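Local atomic coordinates of ribonucleoside triphosphate reductase (Lactobacillus leichmannii, PDB entry 1L1L), a protein that reduces ribonucleoside triphosphates to 2'-deoxyribonucleoside triphosphates as an adenosylcobalamin-dependent, class II ribonucleotide reductase that is allosterically regulated as a monomer. Residues Gln520-Lys523 with Ala524-Ala528; Gln530-Ser533 with Lys534-Cys538. All blocks are in the same frame, centred on the assembly; numbering follows the deposited sequence.

Contact 1 (Gln520-Lys523 with Ala524-Ala528)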
loop_
_atom_site.group_PDB
_atom_site.type_symbol
_atom_site.label_atom_id
_atom_site.label_comp_id
_atom_site.label_asym_id
_atom_site.label_seq_id
_atom_site.Cartn_x
_atom_site.Cartn_y
_atom_site.Cartn_z
ATOM N N GLN A 520 -15.573 -5.768 20.904
ATOM C CA GLN A 520 -16.881 -5.191 20.581
ATOM C C GLN A 520 -16.856 -4.493 19.231
ATOM O O GLN A 520 -17.842 -4.493 18.493
ATOM C CB GLN A 520 -17.310 -4.189 21.652
ATOM C CG GLN A 520 -17.405 -4.776 23.036
ATOM C CD GLN A 520 -18.017 -3.805 24.016
ATOM O OE1 GLN A 520 -17.573 -2.653 24.135
ATOM N NE2 GLN A 520 -19.046 -4.258 24.727
ATOM N N LEU A 521 -15.720 -3.887 18.914
ATOM C CA LEU A 521 -15.571 -3.196 17.650
ATOM C C LEU A 521 -15.550 -4.223 16.520
ATOM O O LEU A 521 -16.143 -4.003 15.468
ATOM C CB LEU A 521 -14.288 -2.364 17.670
ATOM C CG LEU A 521 -14.308 -1.293 18.770
ATOM C CD1 LEU A 521 -12.950 -0.613 18.893
ATOM C CD2 LEU A 521 -15.396 -0.287 18.452
ATOM N N TYR A 522 -14.885 -5.352 16.749
ATOM C CA TYR A 522 -14.822 -6.398 15.724
ATOM C C TYR A 522 -16.228 -6.912 15.438
ATOM O O TYR A 522 -16.662 -7.005 14.287
ATOM C CB TYR A 522 -13.933 -7.562 16.187
ATOM C CG TYR A 522 -13.955 -8.743 15.237
ATOM C CD1 TYR A 522 -13.584 -8.590 13.896
ATOM C CD2 TYR A 522 -14.367 -10.002 15.662
ATOM C CE1 TYR A 522 -13.625 -9.658 13.006
ATOM C CE2 TYR A 522 -14.411 -11.090 14.772
ATOM C CZ TYR A 522 -14.040 -10.906 13.447
ATOM O OH TYR A 522 -14.080 -11.961 12.554
ATOM N N LYS A 523 -16.943 -7.245 16.501
ATOM C CA LYS A 523 -18.295 -7.752 16.348
ATOM C C LYS A 523 -19.207 -6.715 15.680
ATOM O O LYS A 523 -20.146 -7.072 14.974
ATOM C CB LYS A 523 -18.839 -8.183 17.714
ATOM C CG LYS A 523 -18.030 -9.304 18.352
ATOM C CD LYS A 523 -18.664 -9.816 19.632
ATOM C CE LYS A 523 -17.846 -10.955 20.227
ATOM N NZ LYS A 523 -17.675 -12.078 19.256
ATOM N N ALA A 524 -18.900 -5.435 15.876
ATOM C CA ALA A 524 -19.686 -4.353 15.275
ATOM C C ALA A 524 -19.502 -4.338 13.761
ATOM O O ALA A 524 -20.444 -4.080 13.009
ATOM C CB ALA A 524 -19.264 -3.012 15.861
ATOM N N VAL A 525 -18.274 -4.604 13.312
ATOM C CA VAL A 525 -17.993 -4.633 11.883
ATOM C C VAL A 525 -18.641 -5.859 11.239
ATOM O O VAL A 525 -19.110 -5.793 10.108
ATOM C CB VAL A 525 -16.482 -4.712 11.585
ATOM C CG1 VAL A 525 -16.282 -4.872 10.086
ATOM C CG2 VAL A 525 -15.766 -3.458 12.096
ATOM N N VAL A 526 -18.636 -6.979 11.960
ATOM C CA VAL A 526 -19.227 -8.217 11.454
ATOM C C VAL A 526 -20.746 -8.078 11.336
ATOM O O VAL A 526 -21.334 -8.486 10.333
ATOM C CB VAL A 526 -18.903 -9.418 12.382
ATOM C CG1 VAL A 526 -19.704 -10.656 11.945
ATOM C CG2 VAL A 526 -17.410 -9.731 12.318
ATOM N N LYS A 527 -21.373 -7.501 12.361
ATOM C CA LYS A 527 -22.828 -7.299 12.341
ATOM C C LYS A 527 -23.175 -6.367 11.192
ATOM O O LYS A 527 -24.080 -6.637 10.406
ATOM C CB LYS A 527 -23.320 -6.692 13.659
ATOM C CG LYS A 527 -24.807 -6.345 13.629
ATOM C CD LYS A 527 -25.344 -5.983 15.005
ATOM C CE LYS A 527 -26.855 -5.753 14.954
ATOM N NZ LYS A 527 -27.434 -5.544 16.314
ATOM N N ALA A 528 -22.441 -5.262 11.095
ATOM C CA ALA A 528 -22.651 -4.302 10.025
ATOM C C ALA A 528 -22.555 -4.990 8.662
ATOM O O ALA A 528 -23.367 -4.740 7.776
ATOM C CB ALA A 528 -21.619 -3.182 10.129
#

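Contact 2 (Gln530-Ser533 with Lys534-Cys538)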
loop_
_atom_site.group_PDB
_atom_site.type_symbol
_atom_site.label_atom_id
_atom_site.label_comp_id
_atom_site.label_asym_id
_atom_site.label_seq_id
_atom_site.Cartn_x
_atom_site.Cartn_y
_atom_site.Cartn_z
ATOM N N GLN A 530 -22.922 -8.278 8.028
ATOM C CA GLN A 530 -23.982 -9.275 7.875
ATOM C C GLN A 530 -25.284 -8.629 7.398
ATOM O O GLN A 530 -25.895 -9.085 6.429
ATOM C CB GLN A 530 -24.229 -10.012 9.195
ATOM C CG GLN A 530 -23.039 -10.816 9.699
ATOM C CD GLN A 530 -23.318 -11.504 11.023
ATOM O OE1 GLN A 530 -23.858 -10.899 11.951
ATOM N NE2 GLN A 530 -22.940 -12.772 11.123
ATOM N N ASP A 531 -25.697 -7.555 8.066
ATOM C CA ASP A 531 -26.933 -6.877 7.693
ATOM C C ASP A 531 -26.867 -6.278 6.289
ATOM O O ASP A 531 -27.798 -6.441 5.501
ATOM C CB ASP A 531 -27.274 -5.781 8.711
ATOM C CG ASP A 531 -27.346 -6.306 10.142
ATOM O OD1 ASP A 531 -27.447 -7.539 10.331
ATOM O OD2 ASP A 531 -27.313 -5.479 11.084
ATOM N N TYR A 532 -25.766 -5.596 5.969
ATOM C CA TYR A 532 -25.614 -4.968 4.656
ATOM C C TYR A 532 -25.537 -5.998 3.538
ATOM O O TYR A 532 -25.928 -5.728 2.405
ATOM C CB TYR A 532 -24.364 -4.076 4.635
ATOM C CG TYR A 532 -24.336 -3.020 3.539
ATOM C CD1 TYR A 532 -25.513 -2.526 2.973
ATOM C CD2 TYR A 532 -23.127 -2.466 3.114
ATOM C CE1 TYR A 532 -25.483 -1.508 2.013
ATOM C CE2 TYR A 532 -23.088 -1.449 2.162
ATOM C CZ TYR A 532 -24.265 -0.975 1.615
ATOM O OH TYR A 532 -24.217 0.029 0.674
ATOM N N SER A 533 -25.018 -7.177 3.859
ATOM C CA SER A 533 -24.906 -8.243 2.872
ATOM C C SER A 533 -26.316 -8.723 2.536
ATOM O O SER A 533 -26.628 -9.014 1.387
ATOM C CB SER A 533 -24.067 -9.397 3.431
ATOM O OG SER A 533 -22.743 -8.963 3.693
ATOM N N LYS A 534 -27.164 -8.793 3.554
ATOM C CA LYS A 534 -28.546 -9.210 3.367
ATOM C C LYS A 534 -29.249 -8.211 2.445
ATOM O O LYS A 534 -29.769 -8.579 1.390
ATOM C CB LYS A 534 -29.258 -9.269 4.723
ATOM C CG LYS A 534 -30.769 -9.488 4.635
ATOM C CD LYS A 534 -31.089 -10.716 3.799
ATOM C CE LYS A 534 -32.587 -10.948 3.653
ATOM N NZ LYS A 534 -32.841 -12.108 2.753
ATOM N N THR A 535 -29.243 -6.944 2.847
ATOM C CA THR A 535 -29.874 -5.876 2.081
ATOM C C THR A 535 -29.467 -5.868 0.609
ATOM O O THR A 535 -30.310 -5.724 -0.277
ATOM C CB THR A 535 -29.527 -4.499 2.674
ATOM O OG1 THR A 535 -30.086 -4.379 3.986
ATOM C CG2 THR A 535 -30.063 -3.409 1.797
ATOM N N LEU A 536 -28.170 -6.007 0.353
ATOM C CA LEU A 536 -27.659 -6.001 -1.010
ATOM C C LEU A 536 -27.827 -7.347 -1.698
ATOM O O LEU A 536 -27.876 -7.426 -2.927
ATOM C CB LEU A 536 -26.179 -5.612 -1.012
ATOM C CG LEU A 536 -25.873 -4.197 -0.534
ATOM C CD1 LEU A 536 -24.380 -3.935 -0.665
ATOM C CD2 LEU A 536 -26.663 -3.200 -1.366
ATOM N N GLY A 537 -27.905 -8.402 -0.898
ATOM C CA GLY A 537 -28.063 -9.735 -1.447
ATOM C C GLY A 537 -26.775 -10.347 -1.974
ATOM O O GLY A 537 -26.818 -11.214 -2.846
ATOM N N CYS A 538 -25.631 -9.906 -1.455
ATOM C CA CYS A 538 -24.334 -10.437 -1.892
ATOM C C CYS A 538 -23.751 -11.315 -0.796
ATOM O O CYS A 538 -24.356 -11.485 0.257
ATOM C CB CYS A 538 -23.354 -9.297 -2.164
ATOM S SG CYS A 538 -22.834 -8.440 -0.648
#

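Contact 1 (Gln520-Lys523 with Ala524-Ala528)
Chi1 values of 173° on Tyr522 and 172° on Val526 bring a ring and a methyl together one helical turn apart. The tyrosine CG is anti to its backbone N, and the ring swings out from the helix, leaning slightly toward its C-terminal end. In Val526 the torsion leaves CG1 anti to the backbone N and places CG2 next to that N, facing back down the helix. CG2 therefore drops onto one face of the ring: it sits 4.0 Å from the centroid of the Tyr522 ring, 20° off the normal, a CH-pi contact displaced toward the rim. The nearest ring atom is CZ of Tyr522, 3.7 Å from CG2 of Val526. The same methyl also lies against the Tyr522 carbonyl oxygen.

Underneath runs the i to i+4 backbone bonding of helix 512-536. Val526 N reaches Tyr522 O at 3.1 Å, and here the donor lies in the carbonyl plane. Lys527 N bonds Lys523 O at 2.9 Å, the straightest of the set at the hydrogen. Ala524 N bonds Gln520 O at 3.0 Å and adds a weak bond to Leu521 O, whose main donor is Val525 N.

Around the axis the sides differ. Leu521 and Val525 face helix 436-450, both touching Phe440, whereas Gln520, Lys523 and Lys527 are on the exposed side. Arg389 and Asp392 lie against the Tyr522 side chain.

Tyr522 combines two kinds of grip: its ring packs against a methyl of its own helix, while its hydroxyl is hydrogen-bonded to Asp644 OD2, outside the helix. Together these probably limit how freely the ring can turn.

Contact 2 (Gln530-Ser533 with Lys534-Cys538)
One face of the Tyr532 ring carries Leu536, whose CD1 sits over the centre, 3.8 Å from the centroid and 13° off the normal, a CH-pi contact; Thr535 CB lies at the edge, near the ring plane. Leu536 CG adds a second touch, 3.7 Å from CE1 of Tyr532. This is the last turn of helix 512-536, which ends in a Schellman motif with Gly537, at positive phi, as the C' residue.

The leucine comes from one turn further on, with CG anti to its carbonyl carbon (chi1 -64°), an orientation that sends the branch back toward the ring. Beyond the two segments, Arg445 makes a cation-pi interaction with Tyr532, and the phenol OH is hydrogen-bonded to both Asp63 and Arg449. The tyrosine thus ties the helix end to helix 436-450 and to the loop holding Asp63.

Regular i to i+4 bonding continues to the end: Thr535 N reaches Asp531 O at 3.1 Å, nearly straight at the hydrogen, and Leu536 N bonds Tyr532 O. Thr535 OG1 makes a weak additional bond to Asp531 O. Ser533 OG turns back to Asp529 O. The Schellman pair is Cys538 N to Ser533 O, weak at 3.1 Å, and Gly537 N to Lys534 O at 3.0 Å; Gly537 N also bonds Ser533 O at 2.7 Å.

How the contacts relate
Going from the N terminus, the chain enters helix 512-536 and comes first to contact 1, then to contact 2. The two are in series: neither encloses nor crosses the other, and each closes just a local turn or two. Their centres are 14 Å apart, on the same side of the chain's centre; only Asp529 separates them, and the helix backbone runs on from one into the other. Both lie against helix 436-450, contact 1 near its start and contact 2 near its end. Contact 1 also meets the loop holding Trp642 and Asp644, contact 2 the loop of Asp63 and Arg65. After contact 2 the chain leaves the helix at Gly537 and runs on to strand 545-546.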